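Local coordinates for glycosyl hydrolase, family 38 (PDB 3LVT), which probably acts as an alpha-mannosidase, a calcium-binding glycoside hydrolase of family 38 that trims mannose from carbohydrates, at residues 534-539 and 546-551; 586-591 and 608-613. All coordinates share one frame; numbering follows the deposited sequence.

Contact 1 (534-539 and 546-551); sequences FIQVKI and TIADKK
Phe534 O accepts a hydrogen bond from the backbone N of Lys550 at 2.8 Å, with the donor tilted 34° from the carbonyl plane. The Lys550 side chain folds back over the same strand end: CB packs against Phe534 O, the extended start of the chain (chi2 156°) brings CD to 3.8 Å from Ile535 C, and a bend at chi3 then turns NZ to a salt bridge with Glu531. Next to it, Asp549 OD1 accepts from Lys551 N at 2.9 Å in an Asx turn, and also from Thr552 N. Lys551 NZ comes obliquely to the Phe534 ring, 3.8 Å from CD2, and makes a long, weak ion pair with Glu533. Further in, strands 535-539 and 545-549 form an antiparallel beta hairpin, with Gln536-Ala548 and Lys538-Thr546 as its hydrogen-bonded pairs; the bond from Lys538 N to Thr546 O is nearly straight at 171°. Between these come the non-hydrogen-bonded pairs. Val537 and Ile547 run alongside each other on one face, with CG2 of Val537 4.0 Å from CG1 of Ile547, while CG2 of Ile547 reaches CB of Ile535 at 4.2 Å. This buried face meets Leu782 of strand 772-783.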
# COMPACT_ATOMS: atom_id res chain seq x y z
N PHE A 534 20.84 21.79 6.73
CA PHE A 534 21.02 20.72 5.74
C PHE A 534 21.04 21.21 4.31
O PHE A 534 21.82 20.73 3.51
CB PHE A 534 19.96 19.62 5.92
CG PHE A 534 19.77 19.16 7.34
CD1 PHE A 534 18.73 19.66 8.12
CD2 PHE A 534 20.62 18.22 7.91
CE1 PHE A 534 18.53 19.23 9.45
CE2 PHE A 534 20.44 17.78 9.25
CZ PHE A 534 19.39 18.29 10.01
N ILE A 535 20.16 22.16 3.98
CA ILE A 535 19.93 22.56 2.59
C ILE A 535 19.62 24.03 2.42
O ILE A 535 19.17 24.70 3.36
CB ILE A 535 18.77 21.74 1.89
CG1 ILE A 535 17.43 21.97 2.58
CG2 ILE A 535 19.11 20.25 1.81
CD1 ILE A 535 16.25 21.31 1.88
N GLN A 536 19.88 24.51 1.20
CA GLN A 536 19.58 25.85 0.75
C GLN A 536 18.76 25.76 -0.56
O GLN A 536 19.16 25.06 -1.50
CB GLN A 536 20.89 26.61 0.51
CG GLN A 536 20.75 28.12 0.34
CD GLN A 536 20.45 28.53 -1.11
OE1 GLN A 536 21.06 28.00 -2.03
NE2 GLN A 536 19.53 29.48 -1.30
N VAL A 537 17.63 26.48 -0.62
CA VAL A 537 16.70 26.38 -1.74
C VAL A 537 16.37 27.71 -2.41
O VAL A 537 15.92 28.65 -1.77
CB VAL A 537 15.35 25.78 -1.30
CG1 VAL A 537 14.44 25.57 -2.52
CG2 VAL A 537 15.56 24.47 -0.56
N LYS A 538 16.56 27.76 -3.72
CA LYS A 538 16.08 28.86 -4.53
C LYS A 538 14.93 28.41 -5.43
O LYS A 538 15.01 27.39 -6.12
CB LYS A 538 17.22 29.43 -5.37
CG LYS A 538 16.79 30.35 -6.50
CD LYS A 538 16.30 31.71 -6.02
CE LYS A 538 16.16 32.71 -7.19
NZ LYS A 538 16.15 34.13 -6.74
N ILE A 539 13.86 29.17 -5.43
CA ILE A 539 12.82 28.95 -6.39
C ILE A 539 13.09 29.91 -7.52
O ILE A 539 13.10 31.11 -7.34
CB ILE A 539 11.40 29.15 -5.81
CG1 ILE A 539 11.21 28.28 -4.56
CG2 ILE A 539 10.35 28.84 -6.87
CD1 ILE A 539 10.07 28.67 -3.68
N THR A 546 16.27 24.98 -7.37
CA THR A 546 17.69 24.71 -7.38
C THR A 546 18.04 24.50 -5.90
O THR A 546 17.73 25.34 -5.06
CB THR A 546 18.45 25.92 -7.90
OG1 THR A 546 18.02 26.21 -9.23
CG2 THR A 546 19.96 25.67 -7.90
N ILE A 547 18.66 23.37 -5.58
CA ILE A 547 18.95 23.08 -4.20
C ILE A 547 20.42 22.75 -3.96
O ILE A 547 21.04 22.08 -4.77
CB ILE A 547 18.11 21.91 -3.72
CG1 ILE A 547 16.62 22.27 -3.79
CG2 ILE A 547 18.49 21.55 -2.31
CD1 ILE A 547 15.68 21.03 -3.68
N ALA A 548 20.96 23.20 -2.84
CA ALA A 548 22.33 22.83 -2.47
C ALA A 548 22.32 21.97 -1.20
O ALA A 548 21.70 22.33 -0.20
CB ALA A 548 23.18 24.08 -2.26
N ASP A 549 23.00 20.82 -1.22
CA ASP A 549 23.20 20.08 0.02
C ASP A 549 24.33 20.77 0.76
O ASP A 549 25.46 20.80 0.28
CB ASP A 549 23.52 18.61 -0.27
CG ASP A 549 23.52 17.74 0.99
OD1 ASP A 549 24.15 18.13 2.01
OD2 ASP A 549 22.89 16.65 0.95
N LYS A 550 24.04 21.37 1.91
CA LYS A 550 25.08 22.11 2.64
C LYS A 550 26.22 21.23 3.19
O LYS A 550 27.31 21.74 3.42
CB LYS A 550 24.49 23.03 3.70
CG LYS A 550 24.04 24.35 3.07
CD LYS A 550 22.95 25.09 3.87
CE LYS A 550 23.49 25.69 5.16
NZ LYS A 550 22.69 26.87 5.61
N LYS A 551 25.97 19.92 3.31
CA LYS A 551 26.92 18.95 3.86
C LYS A 551 27.78 18.22 2.81
O LYS A 551 28.90 17.82 3.10
CB LYS A 551 26.22 17.90 4.75
CG LYS A 551 25.13 18.39 5.70
CD LYS A 551 25.59 19.49 6.63
CE LYS A 551 25.59 19.02 8.09
NZ LYS A 551 24.22 19.08 8.72

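Contact 2 (586-591 and 608-613); sequences ENVTAE and QTVMLP
Val588 reaches from its loop to strand 601-613 and splits its two methyls between Gln608 and Val610, alternate residues whose side chains lie on one face of the strand. CG1 rests on the aliphatic part of Gln608, 3.7 Å from CG and 4.1 Å from CB, and the two side chains cross at about a right angle. CG2 goes the other way along the strand, 3.9 Å from CG1 of Val610, again with the side chains roughly perpendicular, and it also lies 3.7 Å from Thr609 O, a van der Waals contact with the backbone.

Gln608 serves as the platform through its methylenes. With CG set beside its own backbone N (chi1 -77°), the chain lies against Val588 and also receives the methyl of Ala590, whose CB is 4.2 Å from Gln608 CG. The amide end is occupied differently: NE2 donates to Asn542 O, in the turn that joins strands 535-539 and 545-549. Ala590 has backbone hydrogen bonding to Asn541 of the same turn, so the loop and the glutamine are both tied to it.

The contact itself is apolar and joins a loop to one sheet of the beta-sandwich domain, consistent with the galactose-mutarotase-like clan. Regular pairing starts just beyond, where Glu591 bonds by its backbone to Lys607 and strand 591-597 becomes the outermost strand beside 601-613. The other edge of 601-613 is held by strand 641-653, through backbone bonds of Gln608 to Ile646 and Val610 to Phe644, while Gln608 also touches Phe562 of strand 555-566 in the opposing sheet.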
# COMPACT_ATOMS: atom_id res chain seq x y z
N GLU A 586 9.00 24.91 -17.87
CA GLU A 586 10.35 25.47 -17.99
C GLU A 586 10.42 26.92 -18.45
O GLU A 586 11.35 27.62 -18.09
CB GLU A 586 11.17 24.61 -18.94
CG GLU A 586 12.64 24.90 -18.95
CD GLU A 586 13.43 23.80 -19.65
OE1 GLU A 586 12.80 22.80 -20.13
OE2 GLU A 586 14.68 23.95 -19.71
N ASN A 587 9.47 27.36 -19.27
CA ASN A 587 9.50 28.74 -19.72
C ASN A 587 8.25 29.52 -19.34
O ASN A 587 7.92 30.54 -19.93
CB ASN A 587 9.86 28.83 -21.20
CG ASN A 587 11.34 28.49 -21.45
OD1 ASN A 587 11.64 27.59 -22.25
ND2 ASN A 587 12.26 29.19 -20.76
N VAL A 588 7.62 29.01 -18.30
CA VAL A 588 6.49 29.63 -17.65
C VAL A 588 6.96 30.58 -16.57
O VAL A 588 7.96 30.35 -15.91
CB VAL A 588 5.63 28.53 -17.01
CG1 VAL A 588 4.99 29.01 -15.72
CG2 VAL A 588 4.60 28.02 -18.03
N THR A 589 6.23 31.68 -16.40
CA THR A 589 6.52 32.60 -15.33
C THR A 589 5.63 32.26 -14.13
O THR A 589 4.40 32.44 -14.18
CB THR A 589 6.33 34.05 -15.80
OG1 THR A 589 7.22 34.29 -16.89
CG2 THR A 589 6.63 35.04 -14.67
N ALA A 590 6.25 31.76 -13.08
CA ALA A 590 5.50 31.37 -11.90
C ALA A 590 5.10 32.58 -11.04
O ALA A 590 5.79 33.60 -11.02
CB ALA A 590 6.31 30.39 -11.09
N GLU A 591 3.97 32.47 -10.35
CA GLU A 591 3.69 33.39 -9.24
C GLU A 591 4.12 32.69 -7.94
O GLU A 591 3.58 31.62 -7.59
CB GLU A 591 2.22 33.83 -9.21
N GLN A 608 1.41 28.02 -11.42
CA GLN A 608 1.77 27.97 -12.83
C GLN A 608 0.54 27.76 -13.73
O GLN A 608 -0.29 26.87 -13.48
CB GLN A 608 2.78 26.84 -13.08
CG GLN A 608 4.21 27.13 -12.67
CD GLN A 608 4.84 25.97 -11.92
OE1 GLN A 608 4.14 25.16 -11.32
NE2 GLN A 608 6.16 25.90 -11.93
N THR A 609 0.44 28.58 -14.76
CA THR A 609 -0.52 28.37 -15.85
C THR A 609 0.17 27.88 -17.11
O THR A 609 1.00 28.56 -17.68
CB THR A 609 -1.27 29.65 -16.19
OG1 THR A 609 -1.93 30.13 -15.02
CG2 THR A 609 -2.33 29.38 -17.25
N VAL A 610 -0.18 26.68 -17.52
CA VAL A 610 0.23 26.18 -18.81
C VAL A 610 -0.98 26.13 -19.73
O VAL A 610 -2.12 26.06 -19.27
CB VAL A 610 0.89 24.79 -18.69
CG1 VAL A 610 2.21 24.89 -17.94
CG2 VAL A 610 -0.04 23.80 -18.02
N MSE A 611 -0.75 26.20 -21.03
CA MSE A 611 -1.85 26.12 -21.99
C MSE A 611 -1.91 24.71 -22.54
O MSE A 611 -1.01 24.28 -23.27
CB MSE A 611 -1.62 27.11 -23.14
CG MSE A 611 -1.58 28.56 -22.70
SE MSE A 611 -3.34 29.16 -22.03
CE MSE A 611 -4.53 28.46 -23.47
N LEU A 612 -2.95 23.98 -22.19
CA LEU A 612 -3.02 22.59 -22.56
C LEU A 612 -4.15 22.28 -23.52
O LEU A 612 -5.22 22.89 -23.43
CB LEU A 612 -3.14 21.72 -21.32
CG LEU A 612 -1.94 21.73 -20.37
CD1 LEU A 612 -2.14 20.80 -19.17
CD2 LEU A 612 -0.73 21.28 -21.13
N PRO A 613 -3.91 21.33 -24.46
CA PRO A 613 -5.00 20.80 -25.28
C PRO A 613 -6.12 20.34 -24.38
O PRO A 613 -5.86 19.81 -23.30
CB PRO A 613 -4.35 19.60 -25.99
CG PRO A 613 -2.91 19.99 -26.06
CD PRO A 613 -2.61 20.74 -24.82

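Both contacts fall in the C-terminal beta region of family 38, well away from the calcium site. Contact 1 is a backbone ladder within one sheet, with one buried and one partly exposed face; contact 2 is smaller, a loop laid against a strand of a second sheet. Their centres are about 24 Å apart, with nearest atoms about 6 Å apart, yet the hairpin turn of contact 1 bridges to contact 2, and Ile539 packs on Tyr604 and Ile606 of strand 601-613. Main-chain hydrogen bonds hold contact 1, and charged lysine ends finish it at its open end, whereas contact 2 rests on methyl and methylene packing, with Gln608 and Val610 buried.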